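Local coordinates for hypothetical protein TT0907 (Thermus thermophilus, PDB 1WDI) that probably transfers and isomerises the ribose moiety of S-adenosylmethionine onto preQ1-modified tRNA, forming epoxyqueuosine on the way to queuosine, at residues P23-E35 / V40-L52. Sequence-based numbering, arbitrary orientation.
Sequences PRDMARLMVVYRE and VAHKRVRDLPEFL
Leu29 and Val31 pair with Lys43 and Ala41 in an antiparallel beta hairpin whose strand 28-32 also runs parallel to strand 341-344. Among its backbone hydrogen bonds, Val31 N to Ala41 O is nearly straight (2.9 Å, 175°), whereas Leu29 N meets Lys43 O from above the carbonyl plane. That oxygen also takes a bond from a water which accepts from Arg28 NE, a second link for a guanidinium whose NH1 hydrogen-bonds Glu331 O. Beyond the strands, Val45 N hydrogen-bonds Ala27 O and Arg46 N uses a lone pair of Asp25 O, fastening the 3-10 turn 45-47 to the residues before strand 28-32.

Apolar contacts line both faces of the hairpin. Beta-branched Val32 has its CB 3.9 Å from Val40 CG1, and Met30 CE reaches the edge of the His42 ring, whose ND1 bonds Tyr333. On the other face, Phe51 offers Val31 a broad, flat ring: CG2, set anti to the carbonyl carbon, comes over its centre in a CH-pi contact. Cutting Phe51 back to an alanine would probably open a gap against Val31 and leave its methyls without their aromatic partner. Backbone bonds thus set the register, while the CH-pi contact ties helical turn 48-51 back onto the hairpin.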
ATOM      1  N   PRO A  23      -3.932   6.756 -20.784  1.00 31.45           N
ATOM      2  CA  PRO A  23      -3.755   5.531 -19.996  1.00 29.63           C
ATOM      3  C   PRO A  23      -2.952   5.869 -18.744  1.00 28.37           C
ATOM      4  O   PRO A  23      -2.272   6.897 -18.698  1.00 26.40           O
ATOM      5  CB  PRO A  23      -2.992   4.615 -20.946  1.00 30.17           C
ATOM      6  CG  PRO A  23      -3.430   5.092 -22.302  1.00 32.24           C
ATOM      7  CD  PRO A  23      -3.372   6.587 -22.133  1.00 32.09           C
ATOM      8  N   ARG A  24      -3.026   5.004 -17.738  1.00 26.44           N
ATOM      9  CA  ARG A  24      -2.333   5.250 -16.482  1.00 27.12           C
ATOM     10  C   ARG A  24      -0.816   5.349 -16.610  1.00 26.44           C
ATOM     11  O   ARG A  24      -0.183   6.109 -15.874  1.00 26.15           O
ATOM     12  CB  ARG A  24      -2.712   4.173 -15.456  1.00 26.20           C
ATOM     13  CG  ARG A  24      -4.218   4.114 -15.170  1.00 30.66           C
ATOM     14  CD  ARG A  24      -4.555   3.202 -13.993  1.00 33.26           C
ATOM     15  NE  ARG A  24      -4.207   1.802 -14.235  1.00 36.54           N
ATOM     16  CZ  ARG A  24      -4.913   0.969 -14.995  1.00 39.01           C
ATOM     17  NH1 ARG A  24      -6.020   1.384 -15.596  1.00 41.29           N
ATOM     18  NH2 ARG A  24      -4.513  -0.286 -15.155  1.00 39.36           N
ATOM     19  N   ASP A  25      -0.232   4.595 -17.538  1.00 23.87           N
ATOM     20  CA  ASP A  25       1.213   4.619 -17.714  1.00 24.33           C
ATOM     21  C   ASP A  25       1.724   5.806 -18.528  1.00 24.27           C
ATOM     22  O   ASP A  25       2.883   5.825 -18.945  1.00 22.53           O
ATOM     23  CB  ASP A  25       1.715   3.306 -18.328  1.00 24.41           C
ATOM     24  CG  ASP A  25       1.109   3.022 -19.693  1.00 25.97           C
ATOM     25  OD1 ASP A  25       0.319   3.847 -20.191  1.00 22.18           O
ATOM     26  OD2 ASP A  25       1.431   1.960 -20.265  1.00 29.19           O
ATOM     27  N   MET A  26       0.860   6.792 -18.759  1.00 24.16           N
ATOM     28  CA  MET A  26       1.277   7.988 -19.480  1.00 24.00           C
ATOM     29  C   MET A  26       1.615   9.060 -18.447  1.00 21.55           C
ATOM     30  O   MET A  26       2.033  10.165 -18.789  1.00 21.19           O
ATOM     31  CB  MET A  26       0.188   8.472 -20.441  1.00 26.74           C
ATOM     32  CG  MET A  26       0.161   7.719 -21.777  1.00 31.48           C
ATOM     33  SD  MET A  26       1.719   7.822 -22.718  1.00 37.58           S
ATOM     34  CE  MET A  26       1.581   9.491 -23.428  1.00 34.78           C
ATOM     35  N   ALA A  27       1.431   8.720 -17.175  1.00 19.59           N
ATOM     36  CA  ALA A  27       1.785   9.633 -16.094  1.00 17.32           C
ATOM     37  C   ALA A  27       3.289   9.866 -16.231  1.00 19.03           C
ATOM     38  O   ALA A  27       4.016   8.991 -16.703  1.00 18.88           O
ATOM     39  CB  ALA A  27       1.481   8.993 -14.746  1.00 18.67           C
ATOM     40  N   ARG A  28       3.771  11.034 -15.827  1.00 20.22           N
ATOM     41  CA  ARG A  28       5.199  11.305 -15.939  1.00 20.43           C
ATOM     42  C   ARG A  28       6.010  10.476 -14.944  1.00 21.41           C
ATOM     43  O   ARG A  28       5.493  10.037 -13.915  1.00 21.42           O
ATOM     44  CB  ARG A  28       5.470  12.797 -15.736  1.00 20.77           C
ATOM     45  CG  ARG A  28       4.785  13.681 -16.782  1.00 22.24           C
ATOM     46  CD  ARG A  28       5.091  15.149 -16.562  1.00 21.07           C
ATOM     47  NE  ARG A  28       6.518  15.421 -16.700  1.00 21.31           N
ATOM     48  CZ  ARG A  28       7.069  16.617 -16.534  1.00 22.91           C
ATOM     49  NH1 ARG A  28       6.311  17.661 -16.222  1.00 22.69           N
ATOM     50  NH2 ARG A  28       8.379  16.765 -16.667  1.00 22.35           N
ATOM     51  N   LEU A  29       7.278  10.249 -15.271  1.00 20.16           N
ATOM     52  CA  LEU A  29       8.166   9.483 -14.411  1.00 19.86           C
ATOM     53  C   LEU A  29       9.505  10.196 -14.299  1.00 19.09           C
ATOM     54  O   LEU A  29      10.200  10.395 -15.301  1.00 16.96           O
ATOM     55  CB  LEU A  29       8.391   8.073 -14.982  1.00 18.88           C
ATOM     56  CG  LEU A  29       9.455   7.221 -14.284  1.00 18.13           C
ATOM     57  CD1 LEU A  29       8.993   6.883 -12.859  1.00 18.45           C
ATOM     58  CD2 LEU A  29       9.710   5.947 -15.075  1.00 19.98           C
ATOM     59  N   MET A  30       9.862  10.603 -13.084  1.00 18.26           N
ATOM     60  CA  MET A  30      11.144  11.254 -12.881  1.00 19.06           C
ATOM     61  C   MET A  30      12.109  10.183 -12.405  1.00 19.62           C
ATOM     62  O   MET A  30      11.877   9.543 -11.375  1.00 21.15           O
ATOM     63  CB  MET A  30      11.060  12.369 -11.823  1.00 17.46           C
ATOM     64  CG  MET A  30      12.410  13.034 -11.563  1.00 21.79           C
ATOM     65  SD  MET A  30      12.471  14.195 -10.156  1.00 25.35           S
ATOM     66  CE  MET A  30      11.751  15.616 -10.906  1.00 19.72           C
ATOM     67  N   VAL A  31      13.178   9.967 -13.164  1.00 18.93           N
ATOM     68  CA  VAL A  31      14.178   8.984 -12.776  1.00 19.46           C
ATOM     69  C   VAL A  31      15.332   9.743 -12.124  1.00 20.61           C
ATOM     70  O   VAL A  31      15.890  10.663 -12.726  1.00 19.28           O
ATOM     71  CB  VAL A  31      14.720   8.206 -13.998  1.00 19.39           C
ATOM     72  CG1 VAL A  31      15.756   7.173 -13.539  1.00 17.91           C
ATOM     73  CG2 VAL A  31      13.562   7.517 -14.741  1.00 20.17           C
ATOM     74  N   VAL A  32      15.674   9.382 -10.890  1.00 20.84           N
ATOM     75  CA  VAL A  32      16.780  10.045 -10.199  1.00 23.03           C
ATOM     76  C   VAL A  32      17.713   8.989  -9.606  1.00 23.79           C
ATOM     77  O   VAL A  32      17.267   7.924  -9.186  1.00 23.36           O
ATOM     78  CB  VAL A  32      16.258  10.999  -9.087  1.00 24.79           C
ATOM     79  CG1 VAL A  32      15.443  10.225  -8.075  1.00 26.94           C
ATOM     80  CG2 VAL A  32      17.431  11.705  -8.404  1.00 22.10           C
ATOM     81  N   TYR A  33      19.010   9.279  -9.581  1.00 25.56           N
ATOM     82  CA  TYR A  33      19.985   8.322  -9.065  1.00 26.37           C
ATOM     83  C   TYR A  33      20.506   8.606  -7.653  1.00 27.74           C
ATOM     84  O   TYR A  33      20.792   9.754  -7.311  1.00 26.43           O
ATOM     85  CB  TYR A  33      21.154   8.220 -10.044  1.00 26.78           C
ATOM     86  CG  TYR A  33      20.727   7.811 -11.436  1.00 28.41           C
ATOM     87  CD1 TYR A  33      20.152   8.733 -12.308  1.00 28.51           C
ATOM     88  CD2 TYR A  33      20.856   6.488 -11.867  1.00 27.72           C
ATOM     89  CE1 TYR A  33      19.712   8.351 -13.575  1.00 28.17           C
ATOM     90  CE2 TYR A  33      20.417   6.094 -13.133  1.00 27.49           C
ATOM     91  CZ  TYR A  33      19.844   7.033 -13.979  1.00 29.26           C
ATOM     92  OH  TYR A  33      19.383   6.652 -15.222  1.00 29.25           O
ATOM     93  N   ARG A  34      20.625   7.546  -6.848  1.00 28.38           N
ATOM     94  CA  ARG A  34      21.105   7.633  -5.463  1.00 30.03           C
ATOM     95  C   ARG A  34      22.579   7.993  -5.409  1.00 30.62           C
ATOM     96  O   ARG A  34      23.013   8.745  -4.538  1.00 31.56           O
ATOM     97  CB  ARG A  34      20.983   6.291  -4.724  1.00 30.69           C
ATOM     98  CG  ARG A  34      19.653   5.586  -4.762  1.00 36.07           C
ATOM     99  CD  ARG A  34      19.793   4.195  -4.121  1.00 35.12           C
ATOM    100  NE  ARG A  34      19.861   4.247  -2.662  1.00 35.48           N
ATOM    101  CZ  ARG A  34      20.089   3.187  -1.887  1.00 34.90           C
ATOM    102  NH1 ARG A  34      20.283   1.994  -2.433  1.00 33.41           N
ATOM    103  NH2 ARG A  34      20.098   3.313  -0.565  1.00 32.82           N
ATOM    104  N   GLU A  35      23.343   7.411  -6.327  1.00 30.13           N
ATOM    105  CA  GLU A  35      24.785   7.612  -6.398  1.00 31.68           C
ATOM    106  C   GLU A  35      25.202   8.468  -7.588  1.00 31.18           C
ATOM    107  O   GLU A  35      24.421   8.693  -8.518  1.00 30.05           O
ATOM    108  CB  GLU A  35      25.478   6.251  -6.490  1.00 34.18           C
ATOM    109  CG  GLU A  35      25.175   5.316  -5.331  1.00 39.39           C
ATOM    110  CD  GLU A  35      25.474   3.867  -5.669  1.00 45.70           C
ATOM    111  OE1 GLU A  35      24.779   3.304  -6.547  1.00 47.50           O
ATOM    112  OE2 GLU A  35      26.404   3.289  -5.063  1.00 47.83           O
ATOM    113  N   VAL A  40      18.722  13.534 -13.468  1.00 24.18           N
ATOM    114  CA  VAL A  40      17.403  12.956 -13.599  1.00 25.95           C
ATOM    115  C   VAL A  40      17.034  12.815 -15.067  1.00 26.39           C
ATOM    116  O   VAL A  40      17.632  13.445 -15.941  1.00 25.43           O
ATOM    117  CB  VAL A  40      16.332  13.842 -12.912  1.00 26.82           C
ATOM    118  CG1 VAL A  40      16.707  14.097 -11.455  1.00 26.98           C
ATOM    119  CG2 VAL A  40      16.196  15.161 -13.658  1.00 29.66           C
ATOM    120  N   ALA A  41      16.057  11.960 -15.329  1.00 25.17           N
ATOM    121  CA  ALA A  41      15.555  11.775 -16.677  1.00 23.45           C
ATOM    122  C   ALA A  41      14.074  12.073 -16.533  1.00 22.96           C
ATOM    123  O   ALA A  41      13.434  11.597 -15.596  1.00 21.80           O
ATOM    124  CB  ALA A  41      15.771  10.334 -17.146  1.00 23.20           C
ATOM    125  N   HIS A  42      13.537  12.890 -17.432  1.00 22.72           N
ATOM    126  CA  HIS A  42      12.124  13.229 -17.392  1.00 20.34           C
ATOM    127  C   HIS A  42      11.430  12.329 -18.402  1.00 22.03           C
ATOM    128  O   HIS A  42      11.480  12.566 -19.609  1.00 18.90           O
ATOM    129  CB  HIS A  42      11.933  14.710 -17.725  1.00 20.30           C
ATOM    130  CG  HIS A  42      12.541  15.623 -16.706  1.00 22.28           C
ATOM    131  ND1 HIS A  42      12.087  15.689 -15.406  1.00 19.65           N
ATOM    132  CD2 HIS A  42      13.612  16.451 -16.772  1.00 21.57           C
ATOM    133  CE1 HIS A  42      12.853  16.514 -14.714  1.00 22.39           C
ATOM    134  NE2 HIS A  42      13.787  16.990 -15.520  1.00 22.18           N
ATOM    135  N   LYS A  43      10.792  11.283 -17.883  1.00 19.51           N
ATOM    136  CA  LYS A  43      10.118  10.288 -18.706  1.00 20.89           C
ATOM    137  C   LYS A  43       8.646  10.129 -18.361  1.00 21.86           C
ATOM    138  O   LYS A  43       8.008  11.024 -17.801  1.00 22.51           O
ATOM    139  CB  LYS A  43      10.808   8.928 -18.519  1.00 21.99           C
ATOM    140  CG  LYS A  43      12.273   8.884 -18.957  1.00 24.14           C
ATOM    141  CD  LYS A  43      12.383   8.705 -20.467  1.00 23.16           C
ATOM    142  CE  LYS A  43      13.815   8.900 -20.951  1.00 27.14           C
ATOM    143  NZ  LYS A  43      13.938   8.614 -22.411  1.00 27.38           N
ATOM    144  N   ARG A  44       8.121   8.969 -18.732  1.00 22.06           N
ATOM    145  CA  ARG A  44       6.747   8.594 -18.447  1.00 21.24           C
ATOM    146  C   ARG A  44       6.843   7.196 -17.858  1.00 20.32           C
ATOM    147  O   ARG A  44       7.845   6.510 -18.055  1.00 19.45           O
ATOM    148  CB  ARG A  44       5.907   8.621 -19.732  1.00 22.85           C
ATOM    149  CG  ARG A  44       5.520  10.054 -20.089  1.00 24.43           C
ATOM    150  CD  ARG A  44       4.779  10.244 -21.402  1.00 26.12           C
ATOM    151  NE  ARG A  44       4.368  11.645 -21.485  1.00 31.80           N
ATOM    152  CZ  ARG A  44       3.856  12.236 -22.557  1.00 34.79           C
ATOM    153  NH1 ARG A  44       3.677  11.556 -23.682  1.00 41.11           N
ATOM    154  NH2 ARG A  44       3.529  13.517 -22.502  1.00 31.56           N
ATOM    155  N   VAL A  45       5.831   6.787 -17.105  1.00 20.80           N
ATOM    156  CA  VAL A  45       5.844   5.462 -16.501  1.00 18.94           C
ATOM    157  C   VAL A  45       6.032   4.378 -17.557  1.00 20.05           C
ATOM    158  O   VAL A  45       6.704   3.374 -17.313  1.00 19.29           O
ATOM    159  CB  VAL A  45       4.532   5.197 -15.719  1.00 20.76           C
ATOM    160  CG1 VAL A  45       4.488   3.749 -15.238  1.00 18.53           C
ATOM    161  CG2 VAL A  45       4.439   6.154 -14.532  1.00 19.41           C
ATOM    162  N   ARG A  46       5.456   4.581 -18.739  1.00 18.61           N
ATOM    163  CA  ARG A  46       5.590   3.580 -19.792  1.00 22.31           C
ATOM    164  C   ARG A  46       7.049   3.360 -20.205  1.00 21.09           C
ATOM    165  O   ARG A  46       7.372   2.364 -20.850  1.00 20.01           O
ATOM    166  CB  ARG A  46       4.755   3.969 -21.021  1.00 25.25           C
ATOM    167  CG  ARG A  46       5.340   5.092 -21.859  1.00 31.06           C
ATOM    168  CD  ARG A  46       4.505   5.318 -23.117  1.00 36.77           C
ATOM    169  NE  ARG A  46       4.213   4.068 -23.820  1.00 42.15           N
ATOM    170  CZ  ARG A  46       5.101   3.345 -24.497  1.00 44.84           C
ATOM    171  NH1 ARG A  46       6.366   3.734 -24.579  1.00 45.50           N
ATOM    172  NH2 ARG A  46       4.717   2.224 -25.100  1.00 47.00           N
ATOM    173  N   ASP A  47       7.935   4.279 -19.821  1.00 20.55           N
ATOM    174  CA  ASP A  47       9.350   4.149 -20.173  1.00 19.94           C
ATOM    175  C   ASP A  47      10.159   3.327 -19.184  1.00 20.47           C
ATOM    176  O   ASP A  47      11.359   3.118 -19.376  1.00 21.77           O
ATOM    177  CB  ASP A  47       9.995   5.527 -20.309  1.00 19.63           C
ATOM    178  CG  ASP A  47       9.449   6.298 -21.476  1.00 18.10           C
ATOM    179  OD1 ASP A  47       9.381   5.710 -22.565  1.00 22.96           O
ATOM    180  OD2 ASP A  47       9.092   7.483 -21.306  1.00 23.51           O
ATOM    181  N   LEU A  48       9.501   2.857 -18.131  1.00 20.54           N
ATOM    182  CA  LEU A  48      10.162   2.058 -17.105  1.00 21.77           C
ATOM    183  C   LEU A  48      11.071   0.940 -17.641  1.00 22.51           C
ATOM    184  O   LEU A  48      12.178   0.746 -17.134  1.00 20.47           O
ATOM    185  CB  LEU A  48       9.110   1.472 -16.153  1.00 19.23           C
ATOM    186  CG  LEU A  48       9.604   0.645 -14.960  1.00 22.63           C
ATOM    187  CD1 LEU A  48      10.501   1.499 -14.058  1.00 18.78           C
ATOM    188  CD2 LEU A  48       8.395   0.119 -14.179  1.00 18.18           C
ATOM    189  N   PRO A  49      10.631   0.202 -18.682  1.00 22.59           N
ATOM    190  CA  PRO A  49      11.456  -0.883 -19.232  1.00 23.19           C
ATOM    191  C   PRO A  49      12.875  -0.447 -19.613  1.00 24.34           C
ATOM    192  O   PRO A  49      13.824  -1.232 -19.528  1.00 23.67           O
ATOM    193  CB  PRO A  49      10.646  -1.353 -20.442  1.00 22.69           C
ATOM    194  CG  PRO A  49       9.234  -1.091 -20.013  1.00 20.42           C
ATOM    195  CD  PRO A  49       9.352   0.294 -19.407  1.00 22.80           C
ATOM    196  N   GLU A  50      13.008   0.808 -20.031  1.00 23.28           N
ATOM    197  CA  GLU A  50      14.300   1.370 -20.409  1.00 25.77           C
ATOM    198  C   GLU A  50      15.283   1.387 -19.252  1.00 24.55           C
ATOM    199  O   GLU A  50      16.493   1.289 -19.454  1.00 26.67           O
ATOM    200  CB  GLU A  50      14.140   2.816 -20.876  1.00 26.87           C
ATOM    201  CG  GLU A  50      13.709   3.001 -22.304  1.00 32.70           C
ATOM    202  CD  GLU A  50      13.504   4.467 -22.625  1.00 33.36           C
ATOM    203  OE1 GLU A  50      14.296   5.298 -22.126  1.00 34.31           O
ATOM    204  OE2 GLU A  50      12.560   4.787 -23.374  1.00 37.32           O
ATOM    205  N   PHE A  51      14.761   1.529 -18.039  1.00 24.35           N
ATOM    206  CA  PHE A  51      15.617   1.609 -16.867  1.00 23.79           C
ATOM    207  C   PHE A  51      15.776   0.323 -16.089  1.00 24.15           C
ATOM    208  O   PHE A  51      16.525   0.266 -15.121  1.00 25.00           O
ATOM    209  CB  PHE A  51      15.121   2.734 -15.961  1.00 21.40           C
ATOM    210  CG  PHE A  51      15.108   4.068 -16.645  1.00 22.20           C
ATOM    211  CD1 PHE A  51      14.000   4.479 -17.379  1.00 22.59           C
ATOM    212  CD2 PHE A  51      16.242   4.874 -16.633  1.00 22.82           C
ATOM    213  CE1 PHE A  51      14.020   5.673 -18.097  1.00 21.32           C
ATOM    214  CE2 PHE A  51      16.273   6.074 -17.349  1.00 22.84           C
ATOM    215  CZ  PHE A  51      15.159   6.472 -18.084  1.00 22.20           C
ATOM    216  N   LEU A  52      15.078  -0.719 -16.514  1.00 24.76           N
ATOM    217  CA  LEU A  52      15.204  -1.995 -15.840  1.00 24.92           C
ATOM    218  C   LEU A  52      15.988  -2.919 -16.756  1.00 25.96           C
ATOM    219  O   LEU A  52      16.371  -2.530 -17.864  1.00 23.73           O
ATOM    220  CB  LEU A  52      13.825  -2.583 -15.551  1.00 23.79           C
ATOM    221  CG  LEU A  52      12.919  -1.735 -14.659  1.00 20.78           C
ATOM    222  CD1 LEU A  52      11.677  -2.544 -14.307  1.00 21.35           C
ATOM    223  CD2 LEU A  52      13.665  -1.327 -13.395  1.00 20.71           C
TER
HETATM  224  O   HOH W   1       8.707  13.648 -17.011  1.00 20.45           O